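Variant surface glycoprotein MITat 1.13 (Trypanosoma brucei, PDB 6Z8H) probably forms the dense coat on the parasite surface and, through antigenic switching among many variants, helps the trypanosome evade the host immune response. Local coordinates at residues S63-A75 with I362-I375. Residues are numbered along the deposited sequence; the frame is centred on the assembly and turned at random.
Sequences SEAYSKLVTAALA and IDKLSSLPQWGDAI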
ATOM      1  N   SER A  63     -12.019 -11.924 -15.157  1.00 21.53           N
ATOM      2  CA  SER A  63     -11.813 -11.309 -16.461  1.00 22.28           C
ATOM      3  C   SER A  63     -11.445 -12.351 -17.500  1.00 23.04           C
ATOM      4  O   SER A  63     -11.997 -12.334 -18.615  1.00 24.09           O
ATOM      5  CB  SER A  63     -10.685 -10.289 -16.382  1.00 25.09           C
ATOM      6  OG  SER A  63     -11.062  -9.165 -15.627  1.00 25.97           O
ATOM      7  N   GLU A  64     -10.558 -13.293 -17.150  1.00 23.68           N
ATOM      8  CA  GLU A  64     -10.188 -14.359 -18.078  1.00 23.92           C
ATOM      9  C   GLU A  64     -11.386 -15.249 -18.401  1.00 24.44           C
ATOM     10  O   GLU A  64     -11.611 -15.618 -19.563  1.00 25.07           O
ATOM     11  CB  GLU A  64      -9.077 -15.220 -17.484  1.00 28.56           C
ATOM     12  CG  GLU A  64      -8.611 -16.349 -18.370  1.00 33.62           C
ATOM     13  CD  GLU A  64      -7.410 -17.089 -17.816  1.00 38.69           C
ATOM     14  OE1 GLU A  64      -6.308 -16.503 -17.786  1.00 41.35           O
ATOM     15  OE2 GLU A  64      -7.573 -18.256 -17.393  1.00 41.66           O
ATOM     16  N   ALA A  65     -12.184 -15.589 -17.390  1.00 23.04           N
ATOM     17  CA  ALA A  65     -13.323 -16.460 -17.628  1.00 23.48           C
ATOM     18  C   ALA A  65     -14.309 -15.802 -18.573  1.00 23.97           C
ATOM     19  O   ALA A  65     -14.860 -16.465 -19.462  1.00 23.06           O
ATOM     20  CB  ALA A  65     -14.007 -16.804 -16.310  1.00 24.32           C
ATOM     21  N   TYR A  66     -14.588 -14.515 -18.378  1.00 23.05           N
ATOM     22  CA  TYR A  66     -15.560 -13.842 -19.230  1.00 22.46           C
ATOM     23  C   TYR A  66     -15.059 -13.772 -20.656  1.00 22.23           C
ATOM     24  O   TYR A  66     -15.827 -13.960 -21.594  1.00 22.27           O
ATOM     25  CB  TYR A  66     -15.842 -12.436 -18.697  1.00 22.75           C
ATOM     26  CG  TYR A  66     -16.880 -11.703 -19.488  1.00 23.65           C
ATOM     27  CD1 TYR A  66     -18.203 -12.094 -19.472  1.00 25.73           C
ATOM     28  CD2 TYR A  66     -16.529 -10.635 -20.280  1.00 24.81           C
ATOM     29  CE1 TYR A  66     -19.156 -11.434 -20.224  1.00 26.31           C
ATOM     30  CE2 TYR A  66     -17.467  -9.944 -21.014  1.00 26.05           C
ATOM     31  CZ  TYR A  66     -18.783 -10.363 -21.000  1.00 26.47           C
ATOM     32  OH  TYR A  66     -19.695  -9.666 -21.753  1.00 28.41           O
ATOM     33  N   SER A  67     -13.783 -13.466 -20.845  1.00 22.28           N
ATOM     34  CA  SER A  67     -13.252 -13.461 -22.200  1.00 23.34           C
ATOM     35  C   SER A  67     -13.351 -14.828 -22.850  1.00 25.54           C
ATOM     36  O   SER A  67     -13.666 -14.925 -24.039  1.00 24.09           O
ATOM     37  CB  SER A  67     -11.819 -12.952 -22.191  1.00 26.41           C
ATOM     38  OG  SER A  67     -11.847 -11.569 -21.949  1.00 31.26           O
ATOM     39  N   LYS A  68     -13.114 -15.871 -22.052  1.00 24.34           N
ATOM     40  CA  LYS A  68     -13.182 -17.289 -22.489  1.00 26.98           C
ATOM     41  C   LYS A  68     -14.616 -17.601 -22.937  1.00 24.52           C
ATOM     42  O   LYS A  68     -14.771 -18.323 -23.940  1.00 23.62           O
ATOM     43  CB  LYS A  68     -12.742 -18.219 -21.353  1.00 27.15           C
ATOM     44  CG  LYS A  68     -11.256 -18.549 -21.326  1.00 28.81           C
ATOM     45  CD  LYS A  68     -10.942 -19.904 -20.730  1.00 31.49           C
ATOM     46  CE  LYS A  68      -9.936 -19.836 -19.601  1.00 36.24           C
ATOM     47  NZ  LYS A  68      -9.721 -21.163 -18.978  1.00 36.23           N
ATOM     48  N   LEU A  69     -15.618 -17.074 -22.222  1.00 22.34           N
ATOM     49  CA  LEU A  69     -17.031 -17.314 -22.525  1.00 21.89           C
ATOM     50  C   LEU A  69     -17.424 -16.605 -23.816  1.00 22.25           C
ATOM     51  O   LEU A  69     -18.117 -17.175 -24.658  1.00 23.69           O
ATOM     52  CB  LEU A  69     -17.932 -16.838 -21.387  1.00 22.66           C
ATOM     53  CG  LEU A  69     -17.961 -17.672 -20.104  1.00 24.06           C
ATOM     54  CD1 LEU A  69     -18.765 -16.964 -19.043  1.00 24.32           C
ATOM     55  CD2 LEU A  69     -18.574 -19.022 -20.435  1.00 25.05           C
ATOM     56  N   VAL A  70     -17.032 -15.337 -23.977  1.00 21.99           N
ATOM     57  CA  VAL A  70     -17.415 -14.609 -25.187  1.00 22.05           C
ATOM     58  C   VAL A  70     -16.808 -15.276 -26.410  1.00 21.74           C
ATOM     59  O   VAL A  70     -17.483 -15.488 -27.432  1.00 22.33           O
ATOM     60  CB  VAL A  70     -17.022 -13.127 -25.082  1.00 23.06           C
ATOM     61  CG1 VAL A  70     -17.252 -12.419 -26.403  1.00 24.06           C
ATOM     62  CG2 VAL A  70     -17.784 -12.458 -23.973  1.00 24.36           C
ATOM     63  N   THR A  71     -15.519 -15.595 -26.332  1.00 20.85           N
ATOM     64  CA  THR A  71     -14.831 -16.197 -27.463  1.00 22.46           C
ATOM     65  C   THR A  71     -15.442 -17.542 -27.816  1.00 23.16           C
ATOM     66  O   THR A  71     -15.729 -17.822 -28.980  1.00 23.45           O
ATOM     67  CB  THR A  71     -13.347 -16.351 -27.136  1.00 22.77           C
ATOM     68  OG1 THR A  71     -12.778 -15.085 -26.731  1.00 23.34           O
ATOM     69  CG2 THR A  71     -12.573 -16.904 -28.310  1.00 23.92           C
ATOM     70  N   ALA A  72     -15.684 -18.380 -26.818  1.00 23.05           N
ATOM     71  CA  ALA A  72     -16.289 -19.681 -27.077  1.00 23.37           C
ATOM     72  C   ALA A  72     -17.711 -19.546 -27.610  1.00 23.55           C
ATOM     73  O   ALA A  72     -18.126 -20.322 -28.472  1.00 25.00           O
ATOM     74  CB  ALA A  72     -16.265 -20.502 -25.779  1.00 23.53           C
ATOM     75  N   ALA A  73     -18.495 -18.618 -27.053  1.00 21.92           N
ATOM     76  CA  ALA A  73     -19.853 -18.431 -27.522  1.00 23.46           C
ATOM     77  C   ALA A  73     -19.872 -18.077 -28.991  1.00 24.49           C
ATOM     78  O   ALA A  73     -20.790 -18.479 -29.698  1.00 25.33           O
ATOM     79  CB  ALA A  73     -20.528 -17.329 -26.721  1.00 24.05           C
ATOM     80  N   LEU A  74     -18.871 -17.374 -29.492  1.00 24.15           N
ATOM     81  CA  LEU A  74     -18.854 -17.013 -30.910  1.00 25.45           C
ATOM     82  C   LEU A  74     -18.404 -18.177 -31.773  1.00 26.65           C
ATOM     83  O   LEU A  74     -18.951 -18.389 -32.864  1.00 29.05           O
ATOM     84  CB  LEU A  74     -17.872 -15.862 -31.114  1.00 27.20           C
ATOM     85  CG  LEU A  74     -18.219 -14.796 -32.127  1.00 32.42           C
ATOM     86  CD1 LEU A  74     -19.332 -13.935 -31.497  1.00 34.31           C
ATOM     87  CD2 LEU A  74     -16.998 -13.982 -32.470  1.00 32.53           C
ATOM     88  N   ALA A  75     -17.432 -18.947 -31.288  1.00 26.13           N
ATOM     89  CA  ALA A  75     -16.799 -19.981 -32.096  1.00 27.55           C
ATOM     90  C   ALA A  75     -17.484 -21.341 -32.050  1.00 27.14           C
ATOM     91  O   ALA A  75     -17.347 -22.102 -33.005  1.00 28.84           O
ATOM     92  CB  ALA A  75     -15.356 -20.176 -31.630  1.00 27.57           C
ATOM     93  N   ILE A 362      -9.057 -22.786 -27.345  1.00 28.60           N
ATOM     94  CA  ILE A 362      -8.982 -21.652 -26.427  1.00 28.16           C
ATOM     95  C   ILE A 362      -7.927 -21.902 -25.361  1.00 28.98           C
ATOM     96  O   ILE A 362      -7.137 -21.011 -25.024  1.00 28.84           O
ATOM     97  CB  ILE A 362     -10.371 -21.386 -25.810  1.00 27.67           C
ATOM     98  CG1 ILE A 362     -11.283 -20.707 -26.850  1.00 28.59           C
ATOM     99  CG2 ILE A 362     -10.247 -20.565 -24.536  1.00 29.09           C
ATOM    100  CD1 ILE A 362     -12.688 -20.484 -26.360  1.00 28.87           C
ATOM    101  N   ASP A 363      -7.902 -23.115 -24.806  1.00 31.21           N
ATOM    102  CA  ASP A 363      -6.976 -23.393 -23.714  1.00 33.07           C
ATOM    103  C   ASP A 363      -5.524 -23.429 -24.179  1.00 33.66           C
ATOM    104  O   ASP A 363      -4.625 -23.126 -23.390  1.00 35.16           O
ATOM    105  CB  ASP A 363      -7.360 -24.695 -23.019  1.00 35.63           C
ATOM    106  CG  ASP A 363      -8.442 -24.495 -21.965  1.00 37.77           C
ATOM    107  OD1 ASP A 363      -8.840 -23.330 -21.722  1.00 37.73           O
ATOM    108  OD2 ASP A 363      -8.893 -25.493 -21.380  1.00 38.47           O
ATOM    109  N   LYS A 364      -5.263 -23.767 -25.445  1.00 33.83           N
ATOM    110  CA  LYS A 364      -3.893 -23.706 -25.948  1.00 35.74           C
ATOM    111  C   LYS A 364      -3.500 -22.273 -26.300  1.00 34.41           C
ATOM    112  O   LYS A 364      -2.382 -21.834 -26.004  1.00 36.80           O
ATOM    113  CB  LYS A 364      -3.731 -24.645 -27.146  1.00 38.21           C
ATOM    114  CG  LYS A 364      -3.819 -26.124 -26.780  1.00 41.48           C
ATOM    115  CD  LYS A 364      -2.473 -26.827 -26.915  1.00 44.11           C
ATOM    116  CE  LYS A 364      -2.381 -28.051 -26.014  1.00 45.37           C
ATOM    117  NZ  LYS A 364      -1.085 -28.079 -25.271  1.00 46.22           N
ATOM    118  N   LEU A 365      -4.421 -21.522 -26.895  1.00 32.50           N
ATOM    119  CA  LEU A 365      -4.221 -20.104 -27.208  1.00 31.83           C
ATOM    120  C   LEU A 365      -4.689 -19.260 -26.023  1.00 32.90           C
ATOM    121  O   LEU A 365      -5.577 -18.412 -26.116  1.00 34.60           O
ATOM    122  CB  LEU A 365      -4.989 -19.752 -28.476  1.00 31.16           C
ATOM    123  CG  LEU A 365      -4.676 -20.642 -29.669  1.00 30.94           C
ATOM    124  CD1 LEU A 365      -5.569 -20.316 -30.853  1.00 31.06           C
ATOM    125  CD2 LEU A 365      -3.214 -20.558 -30.046  1.00 32.74           C
ATOM    126  N   SER A 366      -4.055 -19.519 -24.886  1.00 31.86           N
ATOM    127  CA  SER A 366      -4.555 -19.110 -23.582  1.00 32.45           C
ATOM    128  C   SER A 366      -4.192 -17.682 -23.195  1.00 30.14           C
ATOM    129  O   SER A 366      -3.683 -17.440 -22.099  1.00 32.84           O
ATOM    130  CB  SER A 366      -3.994 -20.082 -22.542  1.00 36.30           C
ATOM    131  OG  SER A 366      -4.712 -20.026 -21.329  1.00 41.35           O
ATOM    132  N   SER A 367      -4.495 -16.717 -24.049  1.00 26.69           N
ATOM    133  CA  SER A 367      -4.199 -15.335 -23.719  1.00 26.18           C
ATOM    134  C   SER A 367      -5.212 -14.410 -24.383  1.00 25.48           C
ATOM    135  O   SER A 367      -5.696 -14.674 -25.492  1.00 24.31           O
ATOM    136  CB  SER A 367      -2.785 -14.928 -24.180  1.00 29.29           C
ATOM    137  OG  SER A 367      -2.714 -14.836 -25.596  1.00 32.01           O
ATOM    138  N   LEU A 368      -5.478 -13.290 -23.713  1.00 23.88           N
ATOM    139  CA  LEU A 368      -6.410 -12.305 -24.251  1.00 22.67           C
ATOM    140  C   LEU A 368      -6.054 -11.824 -25.648  1.00 21.45           C
ATOM    141  O   LEU A 368      -6.977 -11.664 -26.465  1.00 21.43           O
ATOM    142  CB  LEU A 368      -6.562 -11.138 -23.272  1.00 23.93           C
ATOM    143  CG  LEU A 368      -7.395  -9.947 -23.733  1.00 24.20           C
ATOM    144  CD1 LEU A 368      -8.800 -10.358 -24.061  1.00 24.10           C
ATOM    145  CD2 LEU A 368      -7.342  -8.814 -22.693  1.00 25.51           C
ATOM    146  N   PRO A 369      -4.796 -11.513 -25.970  1.00 21.38           N
ATOM    147  CA  PRO A 369      -4.510 -11.081 -27.350  1.00 21.76           C
ATOM    148  C   PRO A 369      -4.928 -12.106 -28.395  1.00 22.05           C
ATOM    149  O   PRO A 369      -5.440 -11.742 -29.458  1.00 21.89           O
ATOM    150  CB  PRO A 369      -2.995 -10.772 -27.340  1.00 21.43           C
ATOM    151  CG  PRO A 369      -2.653 -10.553 -25.877  1.00 22.50           C
ATOM    152  CD  PRO A 369      -3.593 -11.496 -25.121  1.00 22.08           C
ATOM    153  N   GLN A 370      -4.742 -13.389 -28.107  1.00 23.13           N
ATOM    154  CA  GLN A 370      -5.144 -14.426 -29.051  1.00 23.27           C
ATOM    155  C   GLN A 370      -6.663 -14.580 -29.107  1.00 22.49           C
ATOM    156  O   GLN A 370      -7.228 -14.797 -30.187  1.00 22.65           O
ATOM    157  CB  GLN A 370      -4.453 -15.749 -28.718  1.00 25.81           C
ATOM    158  CG  GLN A 370      -2.966 -15.721 -29.029  1.00 28.20           C
ATOM    159  CD  GLN A 370      -2.212 -16.892 -28.459  1.00 32.81           C
ATOM    160  OE1 GLN A 370      -2.207 -17.114 -27.244  1.00 35.50           O
ATOM    161  NE2 GLN A 370      -1.551 -17.642 -29.327  1.00 34.39           N
ATOM    162  N   TRP A 371      -7.353 -14.447 -27.975  1.00 22.39           N
ATOM    163  CA  TRP A 371      -8.812 -14.540 -27.985  1.00 22.13           C
ATOM    164  C   TRP A 371      -9.437 -13.370 -28.741  1.00 21.98           C
ATOM    165  O   TRP A 371     -10.371 -13.557 -29.529  1.00 23.07           O
ATOM    166  CB  TRP A 371      -9.324 -14.586 -26.552  1.00 22.90           C
ATOM    167  CG  TRP A 371      -8.813 -15.776 -25.803  1.00 24.53           C
ATOM    168  CD1 TRP A 371      -8.442 -16.979 -26.333  1.00 26.75           C
ATOM    169  CD2 TRP A 371      -8.615 -15.885 -24.388  1.00 26.41           C
ATOM    170  NE1 TRP A 371      -8.039 -17.836 -25.333  1.00 26.79           N
ATOM    171  CE2 TRP A 371      -8.132 -17.186 -24.130  1.00 26.13           C
ATOM    172  CE3 TRP A 371      -8.783 -15.006 -23.318  1.00 27.71           C
ATOM    173  CZ2 TRP A 371      -7.820 -17.629 -22.847  1.00 26.31           C
ATOM    174  CZ3 TRP A 371      -8.466 -15.443 -22.043  1.00 28.99           C
ATOM    175  CH2 TRP A 371      -7.994 -16.750 -21.816  1.00 27.68           C
ATOM    176  N   GLY A 372      -8.937 -12.156 -28.509  1.00 20.15           N
ATOM    177  CA  GLY A 372      -9.401 -11.012 -29.275  1.00 18.67           C
ATOM    178  C   GLY A 372      -9.173 -11.163 -30.764  1.00 19.58           C
ATOM    179  O   GLY A 372     -10.054 -10.830 -31.568  1.00 19.64           O
ATOM    180  N   ASP A 373      -7.964 -11.597 -31.153  1.00 22.13           N
ATOM    181  CA  ASP A 373      -7.675 -11.857 -32.560  1.00 22.00           C
ATOM    182  C   ASP A 373      -8.657 -12.881 -33.115  1.00 21.74           C
ATOM    183  O   ASP A 373      -9.172 -12.732 -34.232  1.00 22.27           O
ATOM    184  CB  ASP A 373      -6.243 -12.385 -32.692  1.00 23.42           C
ATOM    185  CG  ASP A 373      -5.716 -12.340 -34.094  1.00 26.09           C
ATOM    186  OD1 ASP A 373      -6.347 -11.711 -34.956  1.00 26.59           O
ATOM    187  OD2 ASP A 373      -4.627 -12.897 -34.337  1.00 30.86           O
ATOM    188  N   ALA A 374      -8.927 -13.937 -32.345  1.00 21.47           N
ATOM    189  CA  ALA A 374      -9.866 -14.949 -32.802  1.00 21.74           C
ATOM    190  C   ALA A 374     -11.246 -14.349 -33.034  1.00 22.86           C
ATOM    191  O   ALA A 374     -11.924 -14.685 -34.014  1.00 23.86           O
ATOM    192  CB  ALA A 374      -9.939 -16.096 -31.800  1.00 21.52           C
ATOM    193  N   ILE A 375     -11.701 -13.490 -32.121  1.00 22.62           N
ATOM    194  CA  ILE A 375     -13.022 -12.885 -32.273  1.00 21.99           C
ATOM    195  C   ILE A 375     -13.082 -12.075 -33.568  1.00 22.60           C
ATOM    196  O   ILE A 375     -14.045 -12.156 -34.334  1.00 22.46           O
ATOM    197  CB  ILE A 375     -13.350 -12.028 -31.034  1.00 23.79           C
ATOM    198  CG1 ILE A 375     -13.540 -12.915 -29.798  1.00 23.43           C
ATOM    199  CG2 ILE A 375     -14.571 -11.162 -31.279  1.00 24.10           C
ATOM    200  CD1 ILE A 375     -13.815 -12.166 -28.515  1.00 24.73           C
TER
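Trp371 drives its indole as a knob into a hole on helix 63-75 made by Glu64, Ser67, Lys68 and Thr71. Lys68 lays its CG over one face of the ring, a CH-pi contact 4.1 Å from the centroid of the six-membered ring, while Ser367 O and Leu368 N lie above the opposite face, near the rim. Glu64, its chain leaving with CG anti to the backbone N (chi1 -180°), brings that CG to the ring edge, 3.5 Å from Trp371 CH2, with the carboxylate turned 80° to the indole plane. Within its own segment, a weak, in-plane bond of 3.3 Å from NE1 to Ile362 O probably helps to hold the indole's rotation.

Helix 63-75 is the C-terminal end of the long helix 34-75, half of the elongated helical hairpin of an A-type VSG N-terminal domain. Helix 368-375 runs alongside it in nearly the same direction, crossing at 27°, and the second subunit also packs here, its Leu379 against Ala73 and Leu74.

Thr71 OG1 touches Trp371 CB (3.5 Å) and Ile375 CD1, yet the same hydroxyl donates to Ser67 O of its own helix, a carbonyl that also accepts from Thr71 N, the two arriving from opposite faces of its plane. Ile362 slips CD1 against Ala72 CB (3.6 Å), and its CG2 meets the Lys68 chain. Beyond that, Lys68 bends at chi3 and ends between two carboxylates, in long salt bridges from NZ to Asp363 OD1 (3.6 Å) and Glu64 OE2 (3.9 Å).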